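Local coordinates for ribokinase, putative (Burkholderia thailandensis, PDB 3B1R), which probably phosphorylates nucleosides, as a PfkB-family (ribokinase-like) kinase that binds nucleosides and adenine nucleotides, at residues 18-23 with 295-300; 117-122 with 254-259; 267-272 with 281-286. One frame throughout, in Å; residues are numbered along the deposited sequence.

Interaction 1. Residues 18-23 with 295-300. With AMP (adenosine monophosphate), chain G.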
loop_
_atom_site.group_PDB
_atom_site.type_symbol
_atom_site.label_atom_id
_atom_site.label_comp_id
_atom_site.label_asym_id
_atom_site.label_seq_id
_atom_site.Cartn_x
_atom_site.Cartn_y
_atom_site.Cartn_z
ATOM N N ALA A 18 14.431 4.076 -11.511
ATOM C CA ALA A 18 13.171 3.342 -11.445
ATOM C C ALA A 18 11.980 4.158 -11.926
ATOM O O ALA A 18 12.039 5.388 -11.977
ATOM C CB ALA A 18 12.931 2.902 -10.005
ATOM N N TYR A 19 10.896 3.468 -12.267
ATOM C CA TYR A 19 9.623 4.135 -12.486
ATOM C C TYR A 19 8.707 3.955 -11.292
ATOM O O TYR A 19 8.456 2.839 -10.852
ATOM C CB TYR A 19 8.953 3.647 -13.775
ATOM C CG TYR A 19 9.735 3.998 -15.009
ATOM C CD1 TYR A 19 9.937 5.325 -15.374
ATOM C CD2 TYR A 19 10.261 3.002 -15.828
ATOM C CE1 TYR A 19 10.672 5.654 -16.526
ATOM C CE2 TYR A 19 10.989 3.320 -16.972
ATOM C CZ TYR A 19 11.198 4.644 -17.306
ATOM O OH TYR A 19 11.911 4.961 -18.441
ATOM N N ASP A 20 8.208 5.067 -10.771
ATOM C CA ASP A 20 7.355 5.046 -9.604
ATOM C C ASP A 20 5.886 5.264 -9.943
ATOM O O ASP A 20 5.520 6.110 -10.775
ATOM C CB ASP A 20 7.791 6.097 -8.587
ATOM C CG ASP A 20 9.211 5.872 -8.060
ATOM O OD1 ASP A 20 9.807 4.789 -8.301
ATOM O OD2 ASP A 20 9.723 6.795 -7.388
ATOM N N ASN A 21 5.063 4.483 -9.262
ATOM C CA ASN A 21 3.627 4.569 -9.323
ATOM C C ASN A 21 3.203 4.749 -7.855
ATOM O O ASN A 21 3.249 3.814 -7.064
ATOM C CB ASN A 21 3.072 3.285 -9.962
ATOM C CG ASN A 21 3.798 2.915 -11.283
ATOM O OD1 ASN A 21 3.461 3.423 -12.356
ATOM N ND2 ASN A 21 4.797 2.032 -11.196
ATOM N N ILE A 22 2.803 5.962 -7.501
ATOM C CA ILE A 22 2.672 6.370 -6.096
ATOM C C ILE A 22 1.231 6.633 -5.665
ATOM O O ILE A 22 0.510 7.381 -6.310
ATOM C CB ILE A 22 3.567 7.613 -5.794
ATOM C CG1 ILE A 22 5.037 7.297 -6.117
ATOM C CG2 ILE A 22 3.394 8.073 -4.347
ATOM C CD1 ILE A 22 5.909 8.539 -6.459
ATOM N N MET A 23 0.834 6.017 -4.554
ATOM C CA MET A 23 -0.493 6.182 -3.999
ATOM C C MET A 23 -0.392 6.734 -2.577
ATOM O O MET A 23 -0.150 5.988 -1.621
ATOM C CB MET A 23 -1.251 4.848 -4.015
ATOM C CG MET A 23 -1.373 4.192 -5.406
ATOM S SD MET A 23 0.122 3.332 -5.980
ATOM C CE MET A 23 -0.237 1.627 -5.582
ATOM N N GLN A 295 3.624 16.355 -5.753
ATOM C CA GLN A 295 3.322 14.926 -5.917
ATOM C C GLN A 295 4.410 14.169 -6.690
ATOM O O GLN A 295 4.665 14.447 -7.862
ATOM C CB GLN A 295 1.926 14.761 -6.578
ATOM C CG GLN A 295 1.488 13.323 -6.919
ATOM C CD GLN A 295 1.423 12.393 -5.705
ATOM O OE1 GLN A 295 0.992 12.795 -4.617
ATOM N NE2 GLN A 295 1.842 11.139 -5.895
ATOM N N GLY A 296 5.042 13.201 -6.028
ATOM C CA GLY A 296 6.115 12.434 -6.640
ATOM C C GLY A 296 7.495 12.939 -6.258
ATOM O O GLY A 296 7.646 14.047 -5.744
ATOM N N PRO A 297 8.528 12.129 -6.522
ATOM C CA PRO A 297 9.863 12.473 -6.032
ATOM C C PRO A 297 10.514 13.677 -6.718
ATOM O O PRO A 297 11.343 14.352 -6.116
ATOM C CB PRO A 297 10.669 11.200 -6.296
ATOM C CG PRO A 297 9.928 10.479 -7.360
ATOM C CD PRO A 297 8.491 10.800 -7.162
ATOM N N GLN A 298 10.131 13.946 -7.962
ATOM C CA GLN A 298 10.815 14.946 -8.754
ATOM C C GLN A 298 9.862 15.923 -9.455
ATOM O O GLN A 298 10.148 16.372 -10.565
ATOM C CB GLN A 298 11.673 14.245 -9.801
ATOM C CG GLN A 298 12.696 13.228 -9.279
ATOM C CD GLN A 298 13.357 12.510 -10.427
ATOM O OE1 GLN A 298 13.349 13.019 -11.544
ATOM N NE2 GLN A 298 13.899 11.315 -10.180
ATOM N N THR A 299 8.754 16.257 -8.803
ATOM C CA THR A 299 7.737 17.141 -9.383
ATOM C C THR A 299 7.963 18.591 -8.965
ATOM O O THR A 299 7.613 19.516 -9.688
ATOM C CB THR A 299 6.325 16.666 -9.006
ATOM O OG1 THR A 299 6.079 15.430 -9.681
ATOM C CG2 THR A 299 5.252 17.669 -9.422
ATOM N N TYR A 300 8.565 18.786 -7.797
ATOM C CA TYR A 300 9.066 20.106 -7.441
ATOM C C TYR A 300 10.148 20.522 -8.446
ATOM O O TYR A 300 10.910 19.677 -8.905
ATOM C CB TYR A 300 9.585 20.108 -5.999
ATOM C CG TYR A 300 10.929 19.447 -5.750
ATOM C CD1 TYR A 300 11.176 18.128 -6.144
ATOM C CD2 TYR A 300 11.936 20.135 -5.078
ATOM C CE1 TYR A 300 12.405 17.522 -5.903
ATOM C CE2 TYR A 300 13.166 19.544 -4.827
ATOM C CZ TYR A 300 13.394 18.230 -5.241
ATOM O OH TYR A 300 14.612 17.627 -4.996
HETATM P P AMP G . 13.008 8.025 -0.766
HETATM O O1P AMP G . 13.861 7.564 0.403
HETATM O O2P AMP G . 11.589 8.400 -0.411
HETATM O O3P AMP G . 13.683 9.086 -1.606
HETATM O "O5'" AMP G . 12.929 6.751 -1.742
HETATM C "C5'" AMP G . 11.918 6.593 -2.734
HETATM C "C4'" AMP G . 12.562 5.873 -3.907
HETATM O "O4'" AMP G . 12.903 4.551 -3.505
HETATM C "C3'" AMP G . 11.589 5.709 -5.069
HETATM O "O3'" AMP G . 11.874 6.708 -6.080
HETATM C "C2'" AMP G . 11.731 4.240 -5.491
HETATM O "O2'" AMP G . 11.987 4.113 -6.891
HETATM C "C1'" AMP G . 12.930 3.752 -4.669
HETATM N N9 AMP G . 12.894 2.390 -4.138
HETATM C C8 AMP G . 11.870 1.836 -3.466
HETATM N N7 AMP G . 12.173 0.590 -3.071
HETATM C C5 AMP G . 13.426 0.347 -3.494
HETATM C C6 AMP G . 14.332 -0.799 -3.414
HETATM N N6 AMP G . 13.916 -1.919 -2.781
HETATM N N1 AMP G . 15.556 -0.663 -3.970
HETATM C C2 AMP G . 15.952 0.462 -4.600
HETATM N N3 AMP G . 15.158 1.550 -4.722
HETATM C C4 AMP G . 13.907 1.537 -4.192
#
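Apolar packing joins the two segments through Ile-22 and Pro-297. The CD1 methyl of Ile-22 lies 3.5 Å from CD of the proline ring, the two side chains meeting at a slant, and 3.9 Å from CA of Gly-296. The longer branch of Ile-22 reaches this far because CG1 stands beside the backbone N (chi1 -58°) and CD1 extends onward from it. The other branch, CG2, faces a different partner: the NE2 end of Gln-295 passes it at 3.8 Å, the two side chains running in opposite directions. Gln-295 is bent at chi2 (59°), which turns its amide back to the strand.

Residues 18-23 belong to the small four-stranded sheet that, as in other ribokinase-like enzymes, forms the lid over the sugar site, whereas residues 295-300 are a loop of the large domain leading into helix 304-315. The contact therefore ties lid to body beside the bound nucleotide. Met-23, pointing away from the loop, packs on Ala-124 of the second subunit.

Asp-20 turns its carboxylate to the AMP of chain G and takes both ribose hydroxyls in a two-pronged grip: O2' donates to OD1 at 2.7 Å and O3' to OD2 at 2.5 Å, one hydroxyl to each carboxylate oxygen. The same OD2 is approached by CG of Pro-297 at 3.7 Å, so the proline ring flanks the carboxylate while lying against Asn-60, another residue of this nucleoside site.

One side-chain bond closes within the loop: OG1 of Thr-299 donates to the carbonyl O of Gln-295 at 2.5 Å, drawing the two ends of the bend together. Gly-296 has a positive phi of 98°, a backbone shape suited to glycine, and its O accepts from Lys-291 NZ, outside the loop.

Interaction 2. Residues 117-122 with 254-259. With AMP (adenosine monophosphate), chain G; AMP (adenosine monophosphate), chain H.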
loop_
_atom_site.group_PDB
_atom_site.type_symbol
_atom_site.label_atom_id
_atom_site.label_comp_id
_atom_site.label_asym_id
_atom_site.label_seq_id
_atom_site.Cartn_x
_atom_site.Cartn_y
_atom_site.Cartn_z
ATOM N N LEU A 117 1.090 10.649 4.775
ATOM C CA LEU A 117 1.758 11.939 4.975
ATOM C C LEU A 117 2.866 11.884 6.022
ATOM O O LEU A 117 3.555 12.879 6.260
ATOM C CB LEU A 117 0.736 13.042 5.275
ATOM C CG LEU A 117 -0.262 13.293 4.128
ATOM C CD1 LEU A 117 -1.329 14.293 4.539
ATOM C CD2 LEU A 117 0.467 13.760 2.853
ATOM N N ASP A 118 3.024 10.715 6.635
ATOM C CA ASP A 118 4.130 10.432 7.551
ATOM C C ASP A 118 5.287 9.748 6.845
ATOM O O ASP A 118 6.233 9.301 7.505
ATOM C CB ASP A 118 3.669 9.516 8.691
ATOM C CG ASP A 118 3.254 10.280 9.918
ATOM O OD1 ASP A 118 3.119 11.510 9.823
ATOM O OD2 ASP A 118 3.053 9.643 10.974
ATOM N N ASN A 119 5.193 9.625 5.521
ATOM C CA ASN A 119 6.217 8.953 4.717
ATOM C C ASN A 119 6.431 7.465 5.059
ATOM O O ASN A 119 7.532 6.900 4.874
ATOM C CB ASN A 119 7.542 9.727 4.781
ATOM C CG ASN A 119 8.392 9.523 3.550
ATOM O OD1 ASN A 119 7.944 8.972 2.552
ATOM N ND2 ASN A 119 9.629 9.963 3.618
ATOM N N ASN A 120 5.379 6.834 5.561
ATOM C CA ASN A 120 5.366 5.397 5.768
ATOM C C ASN A 120 5.193 4.655 4.427
ATOM O O ASN A 120 4.104 4.142 4.106
ATOM C CB ASN A 120 4.279 5.002 6.786
ATOM C CG ASN A 120 4.612 5.450 8.204
ATOM O OD1 ASN A 120 5.700 5.189 8.712
ATOM N ND2 ASN A 120 3.665 6.115 8.855
ATOM N N GLN A 121 6.275 4.594 3.652
ATOM C CA GLN A 121 6.258 3.938 2.346
ATOM C C GLN A 121 6.260 2.433 2.477
ATOM O O GLN A 121 7.192 1.848 3.049
ATOM C CB GLN A 121 7.471 4.344 1.523
ATOM C CG GLN A 121 7.545 5.806 1.214
ATOM C CD GLN A 121 8.730 6.143 0.358
ATOM O OE1 GLN A 121 9.075 5.403 -0.561
ATOM N NE2 GLN A 121 9.354 7.286 0.637
ATOM N N ILE A 122 5.207 1.821 1.946
ATOM C CA ILE A 122 5.115 0.372 1.812
ATOM C C ILE A 122 5.190 0.085 0.332
ATOM O O ILE A 122 4.255 0.362 -0.410
ATOM C CB ILE A 122 3.803 -0.190 2.420
ATOM C CG1 ILE A 122 3.669 0.260 3.882
ATOM C CG2 ILE A 122 3.733 -1.725 2.243
ATOM C CD1 ILE A 122 2.444 -0.289 4.625
ATOM N N ILE A 254 1.810 17.409 0.615
ATOM C CA ILE A 254 1.155 16.661 -0.468
ATOM C C ILE A 254 1.671 15.226 -0.609
ATOM O O ILE A 254 0.878 14.291 -0.711
ATOM C CB ILE A 254 1.329 17.381 -1.840
ATOM C CG1 ILE A 254 0.660 18.761 -1.822
ATOM C CG2 ILE A 254 0.823 16.514 -3.009
ATOM C CD1 ILE A 254 -0.851 18.743 -1.810
ATOM N N ASP A 255 2.998 15.056 -0.627
ATOM C CA ASP A 255 3.600 13.745 -0.840
ATOM C C ASP A 255 5.035 13.745 -0.330
ATOM O O ASP A 255 5.858 14.500 -0.850
ATOM C CB ASP A 255 3.576 13.385 -2.333
ATOM C CG ASP A 255 4.154 12.004 -2.622
ATOM O OD1 ASP A 255 4.180 11.157 -1.716
ATOM O OD2 ASP A 255 4.575 11.760 -3.769
ATOM N N PRO A 256 5.338 12.912 0.692
ATOM C CA PRO A 256 6.715 12.873 1.164
ATOM C C PRO A 256 7.625 11.933 0.372
ATOM O O PRO A 256 8.838 11.983 0.566
ATOM C CB PRO A 256 6.588 12.426 2.633
ATOM C CG PRO A 256 5.153 12.151 2.873
ATOM C CD PRO A 256 4.465 12.089 1.539
ATOM N N THR A 257 7.069 11.118 -0.531
ATOM C CA THR A 257 7.894 10.244 -1.378
ATOM C C THR A 257 8.968 11.017 -2.134
ATOM O O THR A 257 8.661 11.819 -3.014
ATOM C CB THR A 257 7.054 9.435 -2.397
ATOM O OG1 THR A 257 5.930 8.851 -1.729
ATOM C CG2 THR A 257 7.898 8.343 -3.017
ATOM N N GLY A 258 10.229 10.738 -1.809
ATOM C CA GLY A 258 11.348 11.470 -2.378
ATOM C C GLY A 258 12.001 12.449 -1.417
ATOM O O GLY A 258 13.056 12.997 -1.729
ATOM N N CYS A 259 11.400 12.664 -0.241
ATOM C CA CYS A 259 11.951 13.646 0.715
ATOM C C CYS A 259 13.340 13.249 1.208
ATOM O O CYS A 259 14.213 14.101 1.354
ATOM C CB CYS A 259 11.013 13.894 1.899
ATOM S SG CYS A 259 9.636 14.999 1.510
HETATM P P AMP G . 13.008 8.025 -0.766
HETATM O O1P AMP G . 13.861 7.564 0.403
HETATM O O2P AMP G . 11.589 8.400 -0.411
HETATM O O3P AMP G . 13.683 9.086 -1.606
HETATM O "O5'" AMP G . 12.929 6.751 -1.742
HETATM C "C5'" AMP G . 11.918 6.593 -2.734
HETATM C "C4'" AMP G . 12.562 5.873 -3.907
HETATM O "O4'" AMP G . 12.903 4.551 -3.505
HETATM C "C3'" AMP G . 11.589 5.709 -5.069
HETATM O "O3'" AMP G . 11.874 6.708 -6.080
HETATM C "C2'" AMP G . 11.731 4.240 -5.491
HETATM O "O2'" AMP G . 11.987 4.113 -6.891
HETATM C "C1'" AMP G . 12.930 3.752 -4.669
HETATM N N9 AMP G . 12.894 2.390 -4.138
HETATM C C8 AMP G . 11.870 1.836 -3.466
HETATM N N7 AMP G . 12.173 0.590 -3.071
HETATM C C5 AMP G . 13.426 0.347 -3.494
HETATM C C6 AMP G . 14.332 -0.799 -3.414
HETATM N N6 AMP G . 13.916 -1.919 -2.781
HETATM N N1 AMP G . 15.556 -0.663 -3.970
HETATM C C2 AMP G . 15.952 0.462 -4.600
HETATM N N3 AMP G . 15.158 1.550 -4.722
HETATM C C4 AMP G . 13.907 1.537 -4.192
HETATM P P AMP H . 12.098 11.759 5.880
HETATM O O1P AMP H . 12.774 10.920 4.821
HETATM O O2P AMP H . 10.606 11.557 5.893
HETATM O O3P AMP H . 12.773 11.677 7.229
HETATM O "O5'" AMP H . 12.276 13.266 5.374
HETATM C "C5'" AMP H . 13.561 13.725 5.019
HETATM C "C4'" AMP H . 13.668 15.200 5.339
HETATM O "O4'" AMP H . 12.761 15.912 4.489
HETATM C "C3'" AMP H . 13.320 15.589 6.775
HETATM O "O3'" AMP H . 14.401 15.470 7.720
HETATM C "C2'" AMP H . 12.913 17.031 6.547
HETATM O "O2'" AMP H . 14.045 17.902 6.367
HETATM C "C1'" AMP H . 12.168 16.979 5.231
HETATM N N9 AMP H . 10.770 16.671 5.604
HETATM C C8 AMP H . 10.165 15.464 5.647
HETATM N N7 AMP H . 8.874 15.585 6.072
HETATM C C5 AMP H . 8.656 16.897 6.327
HETATM C C6 AMP H . 7.524 17.728 6.798
HETATM N N6 AMP H . 6.335 17.161 7.103
HETATM N N1 AMP H . 7.720 19.061 6.929
HETATM C C2 AMP H . 8.898 19.646 6.635
HETATM N N3 AMP H . 9.964 18.951 6.195
HETATM C C4 AMP H . 9.903 17.604 6.017
HETATM O O HOH W 1 5.585 9.047 1.365
#
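Asn-119 is turned with CG opposite its backbone N (chi1 -153°), which lays its carboxamide against Pro-256; Gln-121 has CG beside its N (chi1 -62°) and then runs straight out to reach past Thr-257. Both amides thus point into the stretch Asp-255 to Cys-259, part of a DPTGCGD sequence matching the PfkB signature, whose Gly-x-Gly-Asp amides form the anion hole in relatives. Here a type II turn from Pro-256 to Cys-259 leads into helix 259-272, with Gly-258 at its N-cap.

The packing is amide against aliphatic group. CB of Pro-256 sits over the flat face of the Asn-119 carboxamide, 3.5 Å from CG. CG2 of Thr-257 likewise lies over the face of the Gln-121 amide, more loosely. Farther out, CD2 of Leu-117 rests against the carbonyl O of Ile-254, a buried oxygen with no polar partner in the model.

Two phosphates are hydrogen-bonded from this junction. ND2 of Asn-119 gives an almost straight bond (170°) to O2P of the AMP in chain H. O2P of the AMP in chain G is gripped from both segments, by Gln-121 NE2 at 2.7 Å and Gly-258 N at 3.0 Å; the nearby helix start would probably favour its negative charge. NE2 of Gln-121 also donates to Asn-119 OD1 (2.9 Å), coupling the two amides.

Asp-255 forms an Asx turn, its OD1 taking the N of Thr-257 from above the carboxylate plane and OG1 of Thr-257 on the syn side, while OD2 accepts from Gly-296 N. A single water bridges the segments, donating to Asn-119 OD1 at 2.6 Å and to Thr-257 OG1 at 3.1 Å.

Interaction 3. Residues 267-272 with 281-286; sequences LLYGIE and GRLASL. With AMP (adenosine monophosphate), chain H.
Leu-267 and Ala-284 meet methyl to methyl, with CD1 of the leucine 3.7 Å from CB of the alanine. The leucine gets there by an unusual route: its CB leaves the helix on the side facing away from the partner, and a chi1 of -117°, off the staggered positions, swings one branch back over Ala-284. CD1 then also passes CA of Gly-281 at 4.4 Å, one helical turn earlier. Ala-284 CB in turn sits 3.7 Å from the backbone N of Leu-267, a direct approach of methyl to main chain that brings the two CA atoms to 5.2 Å.

Both segments lie on consecutive helices, 259-272 and 277-291, which form an antiparallel helical hairpin in the large Rossmann-like domain. The axes of these short segments approach to 8.3 Å with 156° between the directions. Small residues, Gly-270 on one side and Gly-281 and Ala-284 on the other, are consistent with so close a pass.

A second patch is made by Tyr-269 and Leu-283. Leu-283, its CG opposite the backbone N, reaches across, and its CD2 meets ring atom CD2 of Tyr-269 at 3.7 Å, slanted to the ring; the tyrosine (chi1 -171°) runs on past this point without turning toward helix 277-291. The ring also stacks on His-273, and both side chains touch Leu-68.

On helix 277-291, Ser-285 faces elsewhere. Its OG, again opposite the backbone N, accepts from O2' of the AMP in chain H at 3.0 Å and also bonds the carbonyl O of Pro-246, which fixes the hydroxyl for the ribose.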
loop_
_atom_site.group_PDB
_atom_site.type_symbol
_atom_site.label_atom_id
_atom_site.label_comp_id
_atom_site.label_asym_id
_atom_site.label_seq_id
_atom_site.Cartn_x
_atom_site.Cartn_y
_atom_site.Cartn_z
ATOM N N LEU A 267 22.496 17.599 1.316
ATOM C CA LEU A 267 23.683 17.119 2.017
ATOM C C LEU A 267 24.917 17.089 1.110
ATOM O O LEU A 267 25.954 17.697 1.437
ATOM C CB LEU A 267 23.412 15.717 2.599
ATOM C CG LEU A 267 23.424 15.408 4.104
ATOM C CD1 LEU A 267 22.783 16.478 4.976
ATOM C CD2 LEU A 267 22.798 14.017 4.371
ATOM N N LEU A 268 24.784 16.400 -0.027
ATOM C CA LEU A 268 25.866 16.233 -1.015
ATOM C C LEU A 268 26.451 17.540 -1.519
ATOM O O LEU A 268 27.672 17.659 -1.652
ATOM C CB LEU A 268 25.395 15.417 -2.223
ATOM C CG LEU A 268 25.240 13.906 -2.085
ATOM C CD1 LEU A 268 24.595 13.334 -3.353
ATOM C CD2 LEU A 268 26.579 13.240 -1.818
ATOM N N TYR A 269 25.571 18.489 -1.831
ATOM C CA TYR A 269 25.951 19.862 -2.146
ATOM C C TYR A 269 26.669 20.522 -0.975
ATOM O O TYR A 269 27.750 21.094 -1.140
ATOM C CB TYR A 269 24.715 20.686 -2.526
ATOM C CG TYR A 269 25.060 22.056 -3.078
ATOM C CD1 TYR A 269 25.095 22.284 -4.445
ATOM C CD2 TYR A 269 25.354 23.119 -2.218
ATOM C CE1 TYR A 269 25.422 23.541 -4.960
ATOM C CE2 TYR A 269 25.688 24.378 -2.716
ATOM C CZ TYR A 269 25.718 24.572 -4.088
ATOM O OH TYR A 269 26.027 25.807 -4.583
ATOM N N GLY A 270 26.076 20.442 0.213
ATOM C CA GLY A 270 26.697 21.010 1.415
ATOM C C GLY A 270 28.122 20.536 1.678
ATOM O O GLY A 270 29.027 21.354 1.916
ATOM N N ILE A 271 28.317 19.220 1.620
ATOM C CA ILE A 271 29.611 18.576 1.879
ATOM C C ILE A 271 30.657 18.963 0.846
ATOM O O ILE A 271 31.753 19.403 1.201
ATOM C CB ILE A 271 29.490 17.031 1.951
ATOM C CG1 ILE A 271 28.608 16.614 3.133
ATOM C CG2 ILE A 271 30.881 16.377 2.129
ATOM C CD1 ILE A 271 28.191 15.146 3.096
ATOM N N GLU A 272 30.316 18.808 -0.431
ATOM C CA GLU A 272 31.233 19.126 -1.525
ATOM C C GLU A 272 31.687 20.593 -1.539
ATOM O O GLU A 272 32.746 20.912 -2.082
ATOM C CB GLU A 272 30.636 18.739 -2.875
ATOM C CG GLU A 272 29.350 19.462 -3.235
ATOM C CD GLU A 272 29.318 19.917 -4.687
ATOM O OE1 GLU A 272 28.219 19.894 -5.311
ATOM O OE2 GLU A 272 30.397 20.317 -5.193
ATOM N N GLY A 281 22.961 20.724 6.729
ATOM C CA GLY A 281 21.680 20.143 7.134
ATOM C C GLY A 281 20.459 21.039 6.921
ATOM O O GLY A 281 19.385 20.555 6.548
ATOM N N ARG A 282 20.609 22.334 7.175
ATOM C CA ARG A 282 19.532 23.294 6.877
ATOM C C ARG A 282 19.177 23.331 5.388
ATOM O O ARG A 282 18.007 23.402 5.033
ATOM C CB ARG A 282 19.880 24.701 7.383
ATOM C CG ARG A 282 19.753 24.874 8.895
ATOM C CD ARG A 282 20.660 26.010 9.389
ATOM N NE ARG A 282 20.430 26.405 10.785
ATOM C CZ ARG A 282 20.521 25.589 11.838
ATOM N NH1 ARG A 282 20.814 24.302 11.683
ATOM N NH2 ARG A 282 20.292 26.053 13.067
ATOM N N LEU A 283 20.186 23.277 4.523
ATOM C CA LEU A 283 19.947 23.213 3.085
ATOM C C LEU A 283 19.256 21.904 2.681
ATOM O O LEU A 283 18.303 21.918 1.885
ATOM C CB LEU A 283 21.244 23.409 2.307
ATOM C CG LEU A 283 21.166 23.291 0.782
ATOM C CD1 LEU A 283 20.380 24.450 0.198
ATOM C CD2 LEU A 283 22.562 23.232 0.189
ATOM N N ALA A 284 19.727 20.787 3.243
ATOM C CA ALA A 284 19.124 19.470 3.013
ATOM C C ALA A 284 17.666 19.461 3.436
ATOM O O ALA A 284 16.800 18.922 2.727
ATOM C CB ALA A 284 19.884 18.404 3.786
ATOM N N SER A 285 17.414 20.056 4.599
ATOM C CA SER A 285 16.093 20.111 5.178
ATOM C C SER A 285 15.174 20.983 4.325
ATOM O O SER A 285 13.987 20.672 4.159
ATOM C CB SER A 285 16.162 20.628 6.603
ATOM O OG SER A 285 14.873 20.651 7.170
ATOM N N LEU A 286 15.733 22.066 3.780
ATOM C CA LEU A 286 14.985 22.896 2.848
ATOM C C LEU A 286 14.520 22.064 1.657
ATOM O O LEU A 286 13.338 22.053 1.364
ATOM C CB LEU A 286 15.780 24.119 2.389
ATOM C CG LEU A 286 15.004 25.054 1.447
ATOM C CD1 LEU A 286 13.686 25.515 2.059
ATOM C CD2 LEU A 286 15.856 26.244 1.069
HETATM P P AMP H . 12.098 11.759 5.880
HETATM O O1P AMP H . 12.774 10.920 4.821
HETATM O O2P AMP H . 10.606 11.557 5.893
HETATM O O3P AMP H . 12.773 11.677 7.229
HETATM O "O5'" AMP H . 12.276 13.266 5.374
HETATM C "C5'" AMP H . 13.561 13.725 5.019
HETATM C "C4'" AMP H . 13.668 15.200 5.339
HETATM O "O4'" AMP H . 12.761 15.912 4.489
HETATM C "C3'" AMP H . 13.320 15.589 6.775
HETATM O "O3'" AMP H . 14.401 15.470 7.720
HETATM C "C2'" AMP H . 12.913 17.031 6.547
HETATM O "O2'" AMP H . 14.045 17.902 6.367
HETATM C "C1'" AMP H . 12.168 16.979 5.231
HETATM N N9 AMP H . 10.770 16.671 5.604
HETATM C C8 AMP H . 10.165 15.464 5.647
HETATM N N7 AMP H . 8.874 15.585 6.072
HETATM C C5 AMP H . 8.656 16.897 6.327
HETATM C C6 AMP H . 7.524 17.728 6.798
HETATM N N6 AMP H . 6.335 17.161 7.103
HETATM N N1 AMP H . 7.720 19.061 6.929
HETATM C C2 AMP H . 8.898 19.646 6.635
HETATM N N3 AMP H . 9.964 18.951 6.195
HETATM C C4 AMP H . 9.903 17.604 6.017
#

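Interactions 1 and 2 adjoin, their centres 10 Å apart: Ile-22 CG2 is 3.7 Å from Thr-257 OG1, and Pro-297 CB is 3.9 Å from Thr-257 O. Together they hold the AMP of chain G at two places, its ribose hydroxyls from residues 18-23 and its phosphate from interaction 2. Interaction 2 also reaches the AMP of chain H, whose ribose is bound from interaction 3, although the centres of interactions 2 and 3 are 20 Å apart and their nearest atoms about 6 Å. Helix 259-272 connects them, beginning at the phosphate site and ending in the hairpin. A magnesium ion about 6 Å from the Gln-121 side chain accompanies the two nucleotides.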